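Local coordinates for enterobactin synthetase component F-related protein (Vibrio cholerae serotype O1, PDB 4OXI) that binds glycyl-adenosine-5'-phosphate and probably activates glycine with ATP as an adenylation enzyme of a lipopolysaccharide modification pathway giving antimicrobial peptide resistance, at residues M149-A152 and Q153-S156; T321-P324 and H325-P328; S269-D272 and I273-L277. All coordinates share one frame; numbering follows the deposited sequence.

Contact 1 of 3, residues M149-A152 and Q153-S156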
ATOM      1  N   MET A 149       5.124  10.394 -14.813  1.00 18.75           N
ATOM      2  CA  MET A 149       4.472  11.622 -14.370  1.00 21.11           C
ATOM      3  C   MET A 149       5.292  12.275 -13.274  1.00 20.94           C
ATOM      4  O   MET A 149       5.618  11.637 -12.262  1.00 19.37           O
ATOM      5  CB  MET A 149       3.084  11.326 -13.800  1.00 23.09           C
ATOM      6  CG  MET A 149       2.331  12.580 -13.414  1.00 22.90           C
ATOM      7  SD  MET A 149       1.509  13.267 -14.853  1.00 25.18           S
ATOM      8  CE  MET A 149       0.807  14.754 -14.139  1.00 21.56           C
ATOM      9  N   VAL A 150       5.607  13.551 -13.458  1.00 18.53           N
ATOM     10  CA  VAL A 150       6.454  14.260 -12.509  1.00 21.17           C
ATOM     11  C   VAL A 150       5.749  15.526 -12.054  1.00 22.50           C
ATOM     12  O   VAL A 150       4.637  15.822 -12.511  1.00 23.57           O
ATOM     13  CB  VAL A 150       7.839  14.603 -13.134  1.00 21.38           C
ATOM     14  CG1 VAL A 150       8.474  13.354 -13.716  1.00 21.22           C
ATOM     15  CG2 VAL A 150       7.701  15.664 -14.230  1.00 18.79           C
ATOM     16  N   ASP A 151       6.393  16.260 -11.149  1.00 24.37           N
ATOM     17  CA  ASP A 151       5.960  17.608 -10.759  1.00 25.97           C
ATOM     18  C   ASP A 151       7.201  18.412 -10.400  1.00 25.73           C
ATOM     19  O   ASP A 151       8.304  17.864 -10.410  1.00 26.78           O
ATOM     20  CB  ASP A 151       5.006  17.560  -9.564  1.00 27.21           C
ATOM     21  CG  ASP A 151       5.634  16.896  -8.329  1.00 31.45           C
ATOM     22  OD1 ASP A 151       6.862  16.992  -8.120  1.00 36.03           O
ATOM     23  OD2 ASP A 151       4.892  16.267  -7.545  1.00 37.23           O
ATOM     24  N   ALA A 152       7.025  19.680 -10.043  1.00 26.45           N
ATOM     25  CA  ALA A 152       8.158  20.573  -9.771  1.00 28.24           C
ATOM     26  C   ALA A 152       9.097  20.077  -8.667  1.00 28.48           C
ATOM     27  O   ALA A 152      10.314  20.236  -8.763  1.00 34.82           O
ATOM     28  CB  ALA A 152       7.654  21.973  -9.451  1.00 27.13           C
ATOM     29  N   GLN A 153       8.544  19.461  -7.628  1.00 27.72           N
ATOM     30  CA  GLN A 153       9.359  18.986  -6.515  1.00 31.00           C
ATOM     31  C   GLN A 153      10.312  17.847  -6.924  1.00 33.56           C
ATOM     32  O   GLN A 153      11.358  17.642  -6.299  1.00 32.72           O
ATOM     33  CB  GLN A 153       8.449  18.581  -5.337  1.00 33.05           C
ATOM     34  CG  GLN A 153       9.091  17.664  -4.307  1.00 40.45           C
ATOM     35  CD  GLN A 153       8.160  17.332  -3.133  1.00 60.73           C
ATOM     36  OE1 GLN A 153       7.137  17.992  -2.930  1.00 62.78           O
ATOM     37  NE2 GLN A 153       8.520  16.307  -2.354  1.00 53.33           N
ATOM     38  N   GLN A 154       9.973  17.123  -7.991  1.00 29.56           N
ATOM     39  CA  GLN A 154      10.769  15.950  -8.381  1.00 27.96           C
ATOM     40  C   GLN A 154      11.775  16.189  -9.521  1.00 25.09           C
ATOM     41  O   GLN A 154      12.456  15.259  -9.956  1.00 25.14           O
ATOM     42  CB  GLN A 154       9.830  14.803  -8.775  1.00 27.04           C
ATOM     43  CG  GLN A 154       8.830  14.425  -7.688  1.00 25.05           C
ATOM     44  CD  GLN A 154       9.513  13.786  -6.497  1.00 27.90           C
ATOM     45  OE1 GLN A 154      10.553  13.139  -6.635  1.00 32.78           O
ATOM     46  NE2 GLN A 154       8.946  13.976  -5.323  1.00 25.47           N
ATOM     47  N   LEU A 155      11.856  17.414 -10.027  1.00 25.15           N
ATOM     48  CA  LEU A 155      12.700  17.682 -11.191  1.00 28.94           C
ATOM     49  C   LEU A 155      14.171  17.335 -10.961  1.00 29.13           C
ATOM     50  O   LEU A 155      14.848  16.829 -11.861  1.00 30.78           O
ATOM     51  CB  LEU A 155      12.561  19.130 -11.645  1.00 28.45           C
ATOM     52  CG  LEU A 155      11.180  19.518 -12.172  1.00 29.61           C
ATOM     53  CD1 LEU A 155      11.190  20.952 -12.707  1.00 28.45           C
ATOM     54  CD2 LEU A 155      10.694  18.542 -13.232  1.00 25.83           C
ATOM     55  N   SER A 156      14.664  17.585  -9.755  1.00 27.63           N
ATOM     56  CA  SER A 156      16.042  17.232  -9.427  1.00 28.74           C
ATOM     57  C   SER A 156      16.290  15.718  -9.480  1.00 30.43           C
ATOM     58  O   SER A 156      17.290  15.275 -10.046  1.00 37.38           O
ATOM     59  CB  SER A 156      16.435  17.833  -8.069  1.00 35.02           C
ATOM     60  OG  SER A 156      17.208  16.917  -7.314  1.00 39.34           O
TER
HETATM   61  O   HOH W   1       6.087  15.370  -5.351  1.00 27.83           O

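Contact 2 of 3, residues T321-P324 and H325-P328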
ATOM      1  N   THR A 321      -1.859  13.277  22.637  1.00 44.93           N
ATOM      2  CA  THR A 321      -2.916  13.903  21.839  1.00 46.24           C
ATOM      3  C   THR A 321      -4.191  13.076  21.793  1.00 46.85           C
ATOM      4  O   THR A 321      -5.175  13.475  21.163  1.00 53.22           O
ATOM      5  CB  THR A 321      -2.475  14.154  20.372  1.00 46.10           C
ATOM      6  OG1 THR A 321      -1.953  12.942  19.803  1.00 43.69           O
ATOM      7  CG2 THR A 321      -1.428  15.239  20.299  1.00 42.78           C
ATOM      8  N   LEU A 322      -4.174  11.923  22.445  1.00 44.26           N
ATOM      9  CA  LEU A 322      -5.288  10.996  22.340  1.00 43.62           C
ATOM     10  C   LEU A 322      -6.135  11.001  23.598  1.00 45.61           C
ATOM     11  O   LEU A 322      -6.346   9.957  24.214  1.00 50.23           O
ATOM     12  CB  LEU A 322      -4.773   9.574  22.100  1.00 44.45           C
ATOM     13  CG  LEU A 322      -4.860   8.946  20.709  1.00 42.71           C
ATOM     14  CD1 LEU A 322      -4.866   7.422  20.819  1.00 36.09           C
ATOM     15  CD2 LEU A 322      -6.076   9.435  19.947  1.00 40.19           C
ATOM     16  N   THR A 323      -6.634  12.160  23.993  1.00 43.71           N
ATOM     17  CA  THR A 323      -7.480  12.203  25.176  1.00 41.54           C
ATOM     18  C   THR A 323      -8.897  11.799  24.781  1.00 44.36           C
ATOM     19  O   THR A 323      -9.278  11.937  23.617  1.00 42.34           O
ATOM     20  CB  THR A 323      -7.460  13.591  25.824  1.00 40.33           C
ATOM     21  OG1 THR A 323      -8.069  14.532  24.939  1.00 41.69           O
ATOM     22  CG2 THR A 323      -6.025  14.020  26.092  1.00 35.33           C
ATOM     23  N   PRO A 324      -9.671  11.260  25.737  1.00 44.64           N
ATOM     24  CA  PRO A 324     -11.053  10.874  25.426  1.00 42.30           C
ATOM     25  C   PRO A 324     -11.851  12.027  24.834  1.00 39.52           C
ATOM     26  O   PRO A 324     -11.665  13.177  25.232  1.00 43.66           O
ATOM     27  CB  PRO A 324     -11.609  10.471  26.795  1.00 43.06           C
ATOM     28  CG  PRO A 324     -10.406   9.894  27.502  1.00 38.82           C
ATOM     29  CD  PRO A 324      -9.242  10.761  27.060  1.00 42.50           C
ATOM     30  N   HIS A 325     -12.696  11.702  23.863  1.00 39.13           N
ATOM     31  CA  HIS A 325     -13.557  12.661  23.174  1.00 38.42           C
ATOM     32  C   HIS A 325     -12.810  13.698  22.331  1.00 36.17           C
ATOM     33  O   HIS A 325     -13.438  14.592  21.766  1.00 39.19           O
ATOM     34  CB  HIS A 325     -14.499  13.351  24.168  1.00 41.39           C
ATOM     35  CG  HIS A 325     -15.232  12.398  25.058  1.00 41.90           C
ATOM     36  ND1 HIS A 325     -16.374  11.735  24.660  1.00 45.05           N
ATOM     37  CD2 HIS A 325     -14.980  11.986  26.324  1.00 44.02           C
ATOM     38  CE1 HIS A 325     -16.792  10.955  25.641  1.00 44.48           C
ATOM     39  NE2 HIS A 325     -15.964  11.088  26.662  1.00 41.38           N
ATOM     40  N   SER A 326     -11.486  13.581  22.236  1.00 34.89           N
ATOM     41  CA  SER A 326     -10.689  14.579  21.506  1.00 34.73           C
ATOM     42  C   SER A 326     -10.806  14.500  19.982  1.00 37.88           C
ATOM     43  O   SER A 326     -10.363  15.414  19.287  1.00 37.76           O
ATOM     44  CB  SER A 326      -9.213  14.515  21.905  1.00 36.73           C
ATOM     45  OG  SER A 326      -8.607  13.307  21.484  1.00 36.45           O
ATOM     46  N   LEU A 327     -11.399  13.423  19.459  1.00 33.93           N
ATOM     47  CA  LEU A 327     -11.556  13.277  18.009  1.00 31.25           C
ATOM     48  C   LEU A 327     -12.998  12.990  17.602  1.00 31.77           C
ATOM     49  O   LEU A 327     -13.265  11.948  17.001  1.00 26.26           O
ATOM     50  CB  LEU A 327     -10.648  12.155  17.495  1.00 28.54           C
ATOM     51  CG  LEU A 327      -9.160  12.414  17.683  1.00 32.84           C
ATOM     52  CD1 LEU A 327      -8.332  11.270  17.100  1.00 30.78           C
ATOM     53  CD2 LEU A 327      -8.781  13.747  17.046  1.00 27.36           C
ATOM     54  N   PRO A 328     -13.933  13.915  17.913  1.00 32.98           N
ATOM     55  CA  PRO A 328     -15.356  13.665  17.642  1.00 27.22           C
ATOM     56  C   PRO A 328     -15.710  13.523  16.175  1.00 27.55           C
ATOM     57  O   PRO A 328     -16.727  12.916  15.879  1.00 31.94           O
ATOM     58  CB  PRO A 328     -16.049  14.926  18.193  1.00 29.30           C
ATOM     59  CG  PRO A 328     -14.991  15.980  18.202  1.00 29.13           C
ATOM     60  CD  PRO A 328     -13.723  15.236  18.542  1.00 32.17           C
TER

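Contact 3 of 3, residues S269-D272 and I273-L277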
ATOM      1  N   SER A 269      -3.021   3.252   0.311  1.00 15.65           N
ATOM      2  CA  SER A 269      -3.326   4.519  -0.335  1.00 18.40           C
ATOM      3  C   SER A 269      -4.351   4.294  -1.434  1.00 19.04           C
ATOM      4  O   SER A 269      -5.157   5.169  -1.726  1.00 20.52           O
ATOM      5  CB  SER A 269      -2.077   5.163  -0.923  1.00 18.24           C
ATOM      6  OG  SER A 269      -1.554   4.356  -1.964  1.00 21.14           O
ATOM      7  N   VAL A 270      -4.318   3.115  -2.038  1.00 17.93           N
ATOM      8  CA  VAL A 270      -5.301   2.754  -3.050  1.00 20.91           C
ATOM      9  C   VAL A 270      -6.694   2.714  -2.447  1.00 20.80           C
ATOM     10  O   VAL A 270      -7.660   3.191  -3.037  1.00 22.07           O
ATOM     11  CB  VAL A 270      -4.989   1.382  -3.647  1.00 25.22           C
ATOM     12  CG1 VAL A 270      -6.086   0.974  -4.636  1.00 18.33           C
ATOM     13  CG2 VAL A 270      -3.623   1.424  -4.319  1.00 20.43           C
ATOM     14  N   HIS A 271      -6.797   2.151  -1.255  1.00 21.86           N
ATOM     15  CA  HIS A 271      -8.061   2.188  -0.525  1.00 20.91           C
ATOM     16  C   HIS A 271      -8.523   3.644  -0.325  1.00 23.99           C
ATOM     17  O   HIS A 271      -9.640   3.998  -0.720  1.00 21.11           O
ATOM     18  CB  HIS A 271      -7.890   1.448   0.799  1.00 19.60           C
ATOM     19  CG  HIS A 271      -8.958   1.730   1.807  1.00 25.54           C
ATOM     20  ND1 HIS A 271      -9.843   0.765   2.239  1.00 25.29           N
ATOM     21  CD2 HIS A 271      -9.255   2.850   2.507  1.00 27.50           C
ATOM     22  CE1 HIS A 271     -10.648   1.284   3.146  1.00 27.18           C
ATOM     23  NE2 HIS A 271     -10.309   2.545   3.333  1.00 26.97           N
ATOM     24  N   ASP A 272      -7.668   4.482   0.267  1.00 20.55           N
ATOM     25  CA  ASP A 272      -8.020   5.881   0.546  1.00 21.12           C
ATOM     26  C   ASP A 272      -8.600   6.553  -0.693  1.00 23.12           C
ATOM     27  O   ASP A 272      -9.680   7.163  -0.651  1.00 22.24           O
ATOM     28  CB  ASP A 272      -6.785   6.701   0.990  1.00 18.44           C
ATOM     29  CG  ASP A 272      -6.065   6.112   2.217  1.00 27.60           C
ATOM     30  OD1 ASP A 272      -6.728   5.458   3.061  1.00 28.93           O
ATOM     31  OD2 ASP A 272      -4.820   6.319   2.350  1.00 25.50           O
ATOM     32  N   ILE A 273      -7.866   6.438  -1.798  1.00 20.77           N
ATOM     33  CA  ILE A 273      -8.196   7.145  -3.037  1.00 20.30           C
ATOM     34  C   ILE A 273      -9.520   6.701  -3.653  1.00 23.10           C
ATOM     35  O   ILE A 273     -10.343   7.534  -4.033  1.00 24.17           O
ATOM     36  CB  ILE A 273      -7.068   6.979  -4.089  1.00 21.74           C
ATOM     37  CG1 ILE A 273      -5.785   7.660  -3.615  1.00 20.97           C
ATOM     38  CG2 ILE A 273      -7.481   7.550  -5.422  1.00 18.72           C
ATOM     39  CD1 ILE A 273      -4.624   7.534  -4.608  1.00 20.04           C
ATOM     40  N   PHE A 274      -9.740   5.395  -3.765  1.00 21.71           N
ATOM     41  CA  PHE A 274     -10.928   4.930  -4.474  1.00 24.02           C
ATOM     42  C   PHE A 274     -12.164   4.829  -3.595  1.00 23.95           C
ATOM     43  O   PHE A 274     -13.286   4.941  -4.096  1.00 23.25           O
ATOM     44  CB  PHE A 274     -10.629   3.652  -5.267  1.00 19.49           C
ATOM     45  CG  PHE A 274      -9.688   3.897  -6.401  1.00 24.31           C
ATOM     46  CD1 PHE A 274     -10.154   4.462  -7.580  1.00 22.81           C
ATOM     47  CD2 PHE A 274      -8.332   3.629  -6.272  1.00 18.02           C
ATOM     48  CE1 PHE A 274      -9.292   4.733  -8.617  1.00 24.99           C
ATOM     49  CE2 PHE A 274      -7.461   3.894  -7.309  1.00 19.46           C
ATOM     50  CZ  PHE A 274      -7.938   4.446  -8.483  1.00 23.55           C
ATOM     51  N   TYR A 275     -11.946   4.645  -2.292  1.00 20.73           N
ATOM     52  CA  TYR A 275     -13.011   4.731  -1.297  1.00 21.74           C
ATOM     53  C   TYR A 275     -13.595   6.139  -1.334  1.00 25.57           C
ATOM     54  O   TYR A 275     -14.808   6.328  -1.329  1.00 24.40           O
ATOM     55  CB  TYR A 275     -12.406   4.522   0.076  1.00 24.36           C
ATOM     56  CG  TYR A 275     -13.346   4.161   1.204  1.00 24.26           C
ATOM     57  CD1 TYR A 275     -14.626   3.653   0.972  1.00 29.67           C
ATOM     58  CD2 TYR A 275     -12.925   4.298   2.515  1.00 24.10           C
ATOM     59  CE1 TYR A 275     -15.459   3.294   2.043  1.00 25.09           C
ATOM     60  CE2 TYR A 275     -13.730   3.949   3.567  1.00 27.94           C
ATOM     61  CZ  TYR A 275     -14.995   3.451   3.336  1.00 24.18           C
ATOM     62  OH  TYR A 275     -15.755   3.130   4.436  1.00 27.37           O
ATOM     63  N   SER A 276     -12.725   7.142  -1.355  1.00 24.03           N
ATOM     64  CA  SER A 276     -13.213   8.511  -1.405  1.00 25.01           C
ATOM     65  C   SER A 276     -13.936   8.767  -2.729  1.00 25.17           C
ATOM     66  O   SER A 276     -14.991   9.391  -2.769  1.00 24.93           O
ATOM     67  CB  SER A 276     -12.061   9.503  -1.230  1.00 21.09           C
ATOM     68  OG  SER A 276     -12.534  10.838  -1.375  1.00 25.91           O
ATOM     69  N   LEU A 277     -13.358   8.277  -3.812  1.00 24.18           N
ATOM     70  CA  LEU A 277     -13.865   8.569  -5.146  1.00 24.95           C
ATOM     71  C   LEU A 277     -15.266   7.987  -5.359  1.00 27.30           C
ATOM     72  O   LEU A 277     -16.153   8.659  -5.870  1.00 27.50           O
ATOM     73  CB  LEU A 277     -12.895   8.000  -6.181  1.00 22.03           C
ATOM     74  CG  LEU A 277     -13.039   8.250  -7.683  1.00 30.62           C
ATOM     75  CD1 LEU A 277     -13.351   9.698  -8.042  1.00 23.89           C
ATOM     76  CD2 LEU A 277     -11.733   7.827  -8.332  1.00 28.53           C
TER

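Contact 1 of 3, residues M149-A152 and Q153-S156
Asp151 and Gln154 meet through backbone, side chains and one water. The N of Gln154 gives a hydrogen bond to Asp151 O at 3.0 Å. The donor stands above the carbonyl plane. The same N also makes a weak bond to Asp151 OD1, 3.1 Å away.

The Gln154 side chain then runs past the carboxylate. Its CB is 3.7 Å from Asp151 OD1. CG comes nearer, 3.3 Å from that same oxygen. The chain bends about the CB-CG bond (chi2 -68°), and its tip splits between two partners. NE2 donates to water 1 at 3.2 Å, and this water donates to Asp151 OD2 at 2.7 Å. OE1 is hydrogen-bonded to Arg157 NH1. The amide and carboxylate planes are 47° apart.

Farther on, Leu155 N makes a long, weak bond to Ala152 O at 3.5 Å. Leu155 CD2 lies 4.3 Å from Val150 CG2.

This is the turn that leads from strand 147-149 of a parallel sheet into helix 155-164. The chain continues to the neighbouring parallel strand 170-173, a beta-alpha-beta crossover.

Asp151 OD2 also bonds Ser104 OG and lies near the carboxylate of Asp107. Two like charges this close would probably favour protonation of one of them, while the N-H, hydroxyl and water contacts should ease the charge on Asp151.

Contact 2 of 3, residues T321-P324 and H325-P328
Ser326 turns back on Thr323 and holds its carbonyl oxygen twice. Ser326 OG donates to Thr323 O at 2.6 Å, in the carbonyl plane and on a lone pair. Ser326 N donates to the same oxygen at 3.1 Å, from above that plane. The hydroxyl gets there because OG sits between the backbone N and the carbonyl carbon (chi1 67°), which turns it inward across the mouth of the turn. Thr323 holds its own hydroxyl in the same kind of position. Its OG1 comes within 3.2 Å of Ser326 CB, so the two side chains press together beside the shared oxygen.

The stretch from Thr323 to Ser326 is a type II beta turn, in the loop between helix 311-318 and strand 332-336. Pro324 takes the second place, where its ring suits the extended backbone. His325 takes the third with a positive phi of 66°, a shape more often left to glycine. As a result His325 CB lies only 3.0 Å from Pro324 O. The imidazole swings back along the proline, with His325 CD2 3.7 Å from Pro324 CB. Both of these residues are exposed.

On the buried side, Leu322 and Leu327 bracket the turn. Their side chains cross at an angle, and Leu322 CD2 meets Leu327 CD1 at 4.1 Å. The first torsion of Leu322 is -104°, well off a staggered value. Its branches are packed against Trp348 and Ala351 of helix 342-352 and against Ile313, Ala316 and Leu317 of helix 311-318. Leu327 packs on Ile298 and His299 of helix 294-301.

Contact 3 of 3, residues S269-D272 and I273-L277
Four consecutive backbone hydrogen bonds, Ile273 N to Ser269 O through Ser276 N to Asp272 O, are 2.9 to 3.1 Å long and follow the regular alpha-helical step of four. The helix, 268-279, is the crossover of a beta-alpha-beta unit between the parallel strands 257-260 and 282-285.

The four-residue spacing puts His271 and Tyr275 on the same side of the helix. Both have CG anti to the backbone N (chi1 163° and -162°), and the side chains run alongside each other, pointing the same way. Their ring centroids are 4.8 Å apart, with planes at 62°, an oblique pairing. Between the rings, the closest atoms are His271 NE2 and Tyr275 CD2, at 3.3 Å. His271 ND1 bonds Tyr242 OH, which should help fix how the imidazole is turned. Tyr275 OH bonds Phe250 O, which holds the end of that side chain in place.

Another face of the helix carries Val270, Ile273 and Phe274. Val270 CG1 touches Phe274 CD2 at 3.8 Å. Ile273 CG2 lies 4.0 Å above the Phe274 ring plane, toward the rim. Helix 108-119 packs on Ile273 and Phe274, while helix 236-249 meets Val270 and Phe274. Asp272 turns to Gln260 for its OD2 bond.

Val270 O accepts the N-H of Phe274 and also lies at the edge of the Phe274 ring, 3.3 Å from CD2.

How the contacts relate
The three contacts follow one another along the chain in the order 1, 3, 2, and none touches another. Contact 3 is the most central, and its His271 side chain is about 8 Å from the bound glycyl-adenosine-5'-phosphate. The centre of contact 1 is about 23 Å from that of contact 3, and the centre of contact 2 about 25 Å. Contacts 1 and 2 are farthest apart, about 38 Å between centres. Helix 108-119 links contacts 1 and 3, since side chains of both pack on it. The tie between contacts 2 and 3 is a sheet: contact 3 packs on strand 305-308, whose parallel neighbour 332-336 follows the turn of contact 2.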